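Local coordinates for translation initiation factor 6 (Methanocaldococcus jannaschii, PDB 1G61), which binds the 50S ribosomal subunit and prevents it from joining the 30S subunit to form the 70S initiation complex, at residues 84-87 and 88-92; 161-164 and 165-169. All coordinates share one frame; numbering follows the deposited sequence.

Contact 1 of 2, residues 84-87 and 88-92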
ATOM      1  N   ILE A  84       7.924  12.215  10.483  1.00  8.59           N
ATOM      2  CA  ILE A  84       8.298  11.089   9.608  1.00  8.78           C
ATOM      3  C   ILE A  84       9.796  11.033   9.382  1.00  7.89           C
ATOM      4  O   ILE A  84      10.395   9.948   9.514  1.00  8.95           O
ATOM      5  CB  ILE A  84       7.546  11.218   8.269  1.00 10.20           C
ATOM      6  CG1 ILE A  84       6.043  11.018   8.453  1.00 11.38           C
ATOM      7  CG2 ILE A  84       8.104  10.244   7.224  1.00 11.70           C
ATOM      8  CD1 ILE A  84       5.188  11.457   7.276  1.00 14.05           C
ATOM      9  N   LYS A  85      10.446  12.134   9.073  1.00  9.29           N
ATOM     10  CA  LYS A  85      11.895  12.099   8.844  1.00  9.42           C
ATOM     11  C   LYS A  85      12.614  11.722  10.131  1.00  7.79           C
ATOM     12  O   LYS A  85      13.637  11.010  10.056  1.00  9.48           O
ATOM     13  CB  LYS A  85      12.364  13.466   8.295  1.00 11.04           C
ATOM     14  CG  LYS A  85      11.828  13.713   6.871  1.00 12.76           C
ATOM     15  CD  LYS A  85      12.426  14.972   6.266  1.00 17.24           C
ATOM     16  CE  LYS A  85      12.030  14.940   4.779  1.00 17.67           C
ATOM     17  NZ  LYS A  85      12.667  16.066   4.068  1.00 21.25           N
ATOM     18  N   ASN A  86      12.133  12.156  11.289  1.00  8.70           N
ATOM     19  CA  ASN A  86      12.793  11.782  12.544  1.00  8.86           C
ATOM     20  C   ASN A  86      12.696  10.272  12.755  1.00  8.97           C
ATOM     21  O   ASN A  86      13.696   9.635  13.158  1.00  9.01           O
ATOM     22  CB  ASN A  86      12.174  12.567  13.720  1.00  9.74           C
ATOM     23  CG  ASN A  86      12.776  12.091  15.028  1.00  8.34           C
ATOM     24  OD1 ASN A  86      12.128  11.326  15.764  1.00 12.17           O
ATOM     25  ND2 ASN A  86      13.964  12.550  15.286  1.00  9.29           N
ATOM     26  N   PHE A  87      11.543   9.678  12.501  1.00  9.04           N
ATOM     27  CA  PHE A  87      11.370   8.224  12.615  1.00  8.42           C
ATOM     28  C   PHE A  87      12.316   7.498  11.683  1.00  9.23           C
ATOM     29  O   PHE A  87      12.970   6.508  12.048  1.00  9.61           O
ATOM     30  CB  PHE A  87       9.905   7.924  12.259  1.00  9.24           C
ATOM     31  CG  PHE A  87       9.633   6.455  11.927  1.00  8.72           C
ATOM     32  CD1 PHE A  87       9.518   5.507  12.939  1.00  9.27           C
ATOM     33  CD2 PHE A  87       9.510   6.004  10.634  1.00  9.63           C
ATOM     34  CE1 PHE A  87       9.269   4.173  12.635  1.00  9.64           C
ATOM     35  CE2 PHE A  87       9.257   4.679  10.291  1.00  9.76           C
ATOM     36  CZ  PHE A  87       9.142   3.743  11.307  1.00 11.68           C
ATOM     37  N   LEU A  88      12.440   7.980  10.441  1.00  8.76           N
ATOM     38  CA  LEU A  88      13.379   7.321   9.496  1.00  8.64           C
ATOM     39  C   LEU A  88      14.796   7.445  10.037  1.00  8.68           C
ATOM     40  O   LEU A  88      15.563   6.452  10.017  1.00 10.20           O
ATOM     41  CB  LEU A  88      13.218   7.938   8.106  1.00  8.53           C
ATOM     42  CG  LEU A  88      11.865   7.667   7.445  1.00  7.96           C
ATOM     43  CD1 LEU A  88      11.766   8.415   6.108  1.00 11.06           C
ATOM     44  CD2 LEU A  88      11.549   6.194   7.231  1.00  9.38           C
ATOM     45  N   LYS A  89      15.202   8.609  10.514  1.00  8.60           N
ATOM     46  CA  LYS A  89      16.577   8.814  10.994  1.00  9.40           C
ATOM     47  C   LYS A  89      16.842   7.889  12.167  1.00 10.92           C
ATOM     48  O   LYS A  89      17.905   7.250  12.297  1.00 10.31           O
ATOM     49  CB  LYS A  89      16.817  10.297  11.305  1.00 11.07           C
ATOM     50  CG  LYS A  89      18.240  10.604  11.766  1.00 14.30           C
ATOM     51  CD  LYS A  89      18.413  12.092  12.028  1.00 21.93           C
ATOM     52  CE  LYS A  89      19.872  12.492  11.911  1.00 27.21           C
ATOM     53  NZ  LYS A  89      20.647  12.419  13.187  1.00 43.99           N
ATOM     54  N   GLU A  90      15.910   7.820  13.120  1.00  9.97           N
ATOM     55  CA  GLU A  90      16.045   6.976  14.316  1.00 10.36           C
ATOM     56  C   GLU A  90      16.257   5.514  13.981  1.00 11.01           C
ATOM     57  O   GLU A  90      16.879   4.764  14.750  1.00 13.18           O
ATOM     58  CB  GLU A  90      14.819   7.123  15.251  1.00 10.20           C
ATOM     59  CG  GLU A  90      14.787   8.478  15.961  1.00 12.30           C
ATOM     60  CD  GLU A  90      15.693   8.447  17.186  1.00 10.45           C
ATOM     61  OE1 GLU A  90      15.548   7.542  18.055  1.00 10.43           O
ATOM     62  OE2 GLU A  90      16.596   9.328  17.317  1.00 11.87           O
ATOM     63  N   ASN A  91      15.724   5.073  12.838  1.00  8.63           N
ATOM     64  CA  ASN A  91      15.843   3.711  12.388  1.00  8.54           C
ATOM     65  C   ASN A  91      16.901   3.524  11.318  1.00  9.28           C
ATOM     66  O   ASN A  91      17.005   2.447  10.705  1.00 10.68           O
ATOM     67  CB  ASN A  91      14.446   3.246  11.899  1.00  9.91           C
ATOM     68  CG  ASN A  91      13.528   3.033  13.087  1.00 10.03           C
ATOM     69  OD1 ASN A  91      13.706   2.050  13.837  1.00 11.77           O
ATOM     70  ND2 ASN A  91      12.569   3.914  13.363  1.00  9.96           N
ATOM     71  N   ASN A  92      17.708   4.559  11.104  1.00  9.23           N
ATOM     72  CA  ASN A  92      18.756   4.508  10.062  1.00 10.48           C
ATOM     73  C   ASN A  92      18.232   4.146   8.684  1.00  9.27           C
ATOM     74  O   ASN A  92      18.908   3.427   7.922  1.00 13.13           O
ATOM     75  CB  ASN A  92      19.913   3.550  10.459  1.00 11.41           C
ATOM     76  CG  ASN A  92      21.165   3.920   9.670  1.00 14.00           C
ATOM     77  OD1 ASN A  92      21.392   5.068   9.282  1.00 22.00           O
ATOM     78  ND2 ASN A  92      21.954   2.903   9.396  1.00 14.65           N
TER
HETATM   79  O   HOH W   1      15.990  11.937  16.877  1.00 14.83           O
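F87 and N91, one helical turn apart, meet through a carbonyl, an amide and a ring. The carbonyl oxygen of F87 accepts two hydrogen bonds from the same residue: N91 N reaches F87 O at 3.2 Å with a bent N-H...O angle of 138°, and N91 ND2 reaches it at 2.9 Å. The two donors arrive from opposite faces of the carbonyl plane, so one oxygen grips both the backbone and the side-chain amide of the residue that leaves helical geometry. The same amide nitrogen lies over one face of the phenyl ring, N91 ND2 to F87 CE1 being 3.4 Å, with ring and amide planes 60° apart. F87 has CG anti to its own nitrogen (chi1 163°), which swings the ring along the helix toward N91.

Regular backbone bonds run from L88 N to I84 O, K89 N to K85 O and E90 N to N86 O, the last at 2.9 Å.

Apolar contacts gather on L88. Its CD1 lies 4.2 Å from I84 CG2, while L88 CD2 approaches F87 CD2 at 4.0 Å. I84 packs on L49 of strand 47-50 and on L70 and L72 of strand 69-73; L88 packs on V97 of strand 96-100 and on L93 and L95 of the loop before it.

On the exposed face the side chains of N86 and E90 run side by side, their amide and carboxylate planes nearly parallel. A water links them: it accepts from N86 ND2 at 2.6 Å and donates to E90 OE2 at 2.7 Å.

Beyond N91, N92 takes a positive phi as the C-prime residue of a Schellman motif, with N92 N bonding to K89 O and L93 N to L88 O. The motif ends helix 78-90 within the beta-alpha-beta unit formed with strands 69-73 and 96-100.

Contact 2 of 2, residues 161-164 and 165-169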
ATOM      1  N   CYS A 161       0.808 -10.565  -5.822  1.00  8.10           N
ATOM      2  CA  CYS A 161      -0.100  -9.471  -6.162  1.00  7.91           C
ATOM      3  C   CYS A 161      -1.537 -10.009  -6.154  1.00  7.87           C
ATOM      4  O   CYS A 161      -1.772 -11.079  -6.736  1.00  8.73           O
ATOM      5  CB  CYS A 161       0.298  -8.935  -7.550  1.00  8.88           C
ATOM      6  SG  CYS A 161      -0.805  -7.671  -8.209  1.00 10.01           S
ATOM      7  N   LEU A 162      -2.407  -9.278  -5.517  1.00  7.25           N
ATOM      8  CA  LEU A 162      -3.842  -9.585  -5.539  1.00  7.42           C
ATOM      9  C   LEU A 162      -4.601  -8.450  -6.218  1.00  6.10           C
ATOM     10  O   LEU A 162      -4.420  -7.300  -5.798  1.00  7.55           O
ATOM     11  CB  LEU A 162      -4.377  -9.813  -4.124  1.00  8.38           C
ATOM     12  CG  LEU A 162      -5.890 -10.023  -3.992  1.00  9.36           C
ATOM     13  CD1 LEU A 162      -6.245 -11.459  -4.418  1.00 10.72           C
ATOM     14  CD2 LEU A 162      -6.361  -9.730  -2.569  1.00 11.97           C
ATOM     15  N   THR A 163      -5.421  -8.749  -7.222  1.00  7.68           N
ATOM     16  CA  THR A 163      -6.158  -7.685  -7.886  1.00  8.26           C
ATOM     17  C   THR A 163      -7.663  -7.798  -7.666  1.00  7.75           C
ATOM     18  O   THR A 163      -8.157  -8.865  -7.310  1.00  8.60           O
ATOM     19  CB  THR A 163      -5.909  -7.658  -9.412  1.00  8.49           C
ATOM     20  OG1 THR A 163      -6.587  -8.775 -10.019  1.00  8.91           O
ATOM     21  CG2 THR A 163      -4.423  -7.808  -9.716  1.00 10.76           C
ATOM     22  N   HIS A 164      -8.363  -6.721  -7.984  1.00  7.51           N
ATOM     23  CA  HIS A 164      -9.782  -6.694  -8.267  1.00  7.97           C
ATOM     24  C   HIS A 164     -10.195  -7.925  -9.069  1.00  7.35           C
ATOM     25  O   HIS A 164      -9.486  -8.353  -9.999  1.00  8.29           O
ATOM     26  CB  HIS A 164     -10.004  -5.419  -9.121  1.00  9.57           C
ATOM     27  CG  HIS A 164     -11.431  -5.064  -9.383  1.00  9.37           C
ATOM     28  ND1 HIS A 164     -12.315  -5.828 -10.124  1.00  9.13           N
ATOM     29  CD2 HIS A 164     -12.114  -3.972  -8.956  1.00  9.56           C
ATOM     30  CE1 HIS A 164     -13.495  -5.184 -10.148  1.00  9.24           C
ATOM     31  NE2 HIS A 164     -13.391  -4.060  -9.447  1.00  9.37           N
ATOM     32  N   PRO A 165     -11.353  -8.495  -8.725  1.00  8.91           N
ATOM     33  CA  PRO A 165     -11.767  -9.767  -9.362  1.00  9.67           C
ATOM     34  C   PRO A 165     -12.006  -9.663 -10.858  1.00  9.05           C
ATOM     35  O   PRO A 165     -12.058 -10.748 -11.516  1.00 12.91           O
ATOM     36  CB  PRO A 165     -13.049 -10.130  -8.592  1.00  9.74           C
ATOM     37  CG  PRO A 165     -13.537  -8.884  -8.007  1.00 11.83           C
ATOM     38  CD  PRO A 165     -12.335  -8.012  -7.731  1.00  9.35           C
ATOM     39  N   LEU A 166     -12.183  -8.493 -11.457  1.00 10.46           N
ATOM     40  CA  LEU A 166     -12.529  -8.393 -12.876  1.00 10.28           C
ATOM     41  C   LEU A 166     -11.327  -8.132 -13.752  1.00 10.15           C
ATOM     42  O   LEU A 166     -11.459  -7.815 -14.944  1.00 14.28           O
ATOM     43  CB  LEU A 166     -13.611  -7.321 -13.125  1.00 11.29           C
ATOM     44  CG  LEU A 166     -14.960  -7.669 -12.477  1.00 11.72           C
ATOM     45  CD1 LEU A 166     -15.989  -6.596 -12.791  1.00 15.65           C
ATOM     46  CD2 LEU A 166     -15.422  -9.061 -12.905  1.00 15.43           C
ATOM     47  N   VAL A 167     -10.127  -8.291 -13.233  1.00 10.73           N
ATOM     48  CA  VAL A 167      -8.917  -8.168 -14.069  1.00 10.97           C
ATOM     49  C   VAL A 167      -8.833  -9.345 -15.022  1.00 12.85           C
ATOM     50  O   VAL A 167      -8.977 -10.526 -14.647  1.00 15.56           O
ATOM     51  CB  VAL A 167      -7.671  -8.120 -13.169  1.00 10.11           C
ATOM     52  CG1 VAL A 167      -6.406  -8.273 -13.989  1.00 12.11           C
ATOM     53  CG2 VAL A 167      -7.612  -6.827 -12.390  1.00 10.93           C
ATOM     54  N   GLU A 168      -8.600  -9.034 -16.306  1.00 12.24           N
ATOM     55  CA  GLU A 168      -8.554 -10.088 -17.321  1.00 13.26           C
ATOM     56  C   GLU A 168      -7.147 -10.670 -17.401  1.00 12.70           C
ATOM     57  O   GLU A 168      -6.185 -10.032 -16.969  1.00 12.07           O
ATOM     58  CB  GLU A 168      -9.025  -9.495 -18.669  1.00 19.53           C
ATOM     59  CG  GLU A 168     -10.489  -9.101 -18.643  1.00 22.14           C
ATOM     60  CD  GLU A 168     -11.082  -8.497 -19.876  1.00 29.87           C
ATOM     61  OE1 GLU A 168     -10.542  -8.681 -20.992  1.00 42.81           O
ATOM     62  OE2 GLU A 168     -12.135  -7.809 -19.742  1.00 42.37           O
ATOM     63  N   ASP A 169      -6.972 -11.857 -17.995  1.00 15.08           N
ATOM     64  CA  ASP A 169      -5.725 -12.550 -17.995  1.00 15.21           C
ATOM     65  C   ASP A 169      -4.608 -11.724 -18.636  1.00 14.15           C
ATOM     66  O   ASP A 169      -3.474 -11.829 -18.133  1.00 13.09           O
ATOM     67  CB  ASP A 169      -5.831 -13.920 -18.711  1.00 18.18           C
ATOM     68  CG  ASP A 169      -6.842 -14.837 -18.051  1.00 21.94           C
ATOM     69  OD1 ASP A 169      -7.117 -14.693 -16.844  1.00 27.63           O
ATOM     70  OD2 ASP A 169      -7.299 -15.729 -18.825  1.00 33.06           O
TER
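T163 and V167 press together on the buried side of the turn that leaves strand 160-163. V167 CG2 lies 3.2 Å from T163 OG1, the two side chains crossing at about a right angle. With chi1 at 73°, T163 holds its hydroxyl between its own backbone N and carbonyl carbon, from where OG1 donates to H164 O at 2.9 Å. V167 N donates to the same oxygen, H164 O, at 3.3 Å. T163 OG1 and V167 N approach the H164 carbonyl from its two faces, the amide standing well out of the plane, so a side chain before it and a backbone NH after it hold it between them. V167 and T163 both continue onto L172, so helix 169-179 backs this tight corner.

The V167-to-H164 bond closes a type I beta turn, H164-P165-L166-V167, with the proline at its second position. It turns the chain from the strand toward helix 169-179, whose N-cap position is E168; V167 O, just before that residue, accepts a hydrogen bond from K186 NZ.

The imidazole of H164 supplies a second fastening at the turn. L166 N donates to H164 ND1 at 3.0 Å, almost exactly in the ring plane and with an N-H...N angle of 164°. That nitrogen therefore acts as an acceptor here, and the bond fixes the rotation of the ring. H164 CG is anti to the backbone N (chi1 -172°), which carries the ring alongside the turn, and the H164 side chain also touches A145, N153 and T194 in neighbouring loops.

Packing is looser toward solvent: L166 is exposed and P165 partly so. L166 CB sits 3.7 Å from H164 CE1, and L166 CD1 is 3.9 Å from that same ring carbon, H164 CE1, on the solvent side of the turn.

From the N terminus, the chain comes first to contact 1, at the C-terminal end of helix 78-90, where it leaves the helix on its way from strand 69-73 to strand 96-100. Contact 2 follows at residues 161-169, closing the tight turn between strand 160-163 and helix 169-179. Both are local, and they lie in series: the first is complete before the second begins, so they neither nest nor cross. Their centres are 35 Å apart, the chain's centre lies between them, and their nearest atoms are about 24 Å apart. One ends a helix before a strand; the other ends a strand before a helix, beside its parallel neighbour 183-186.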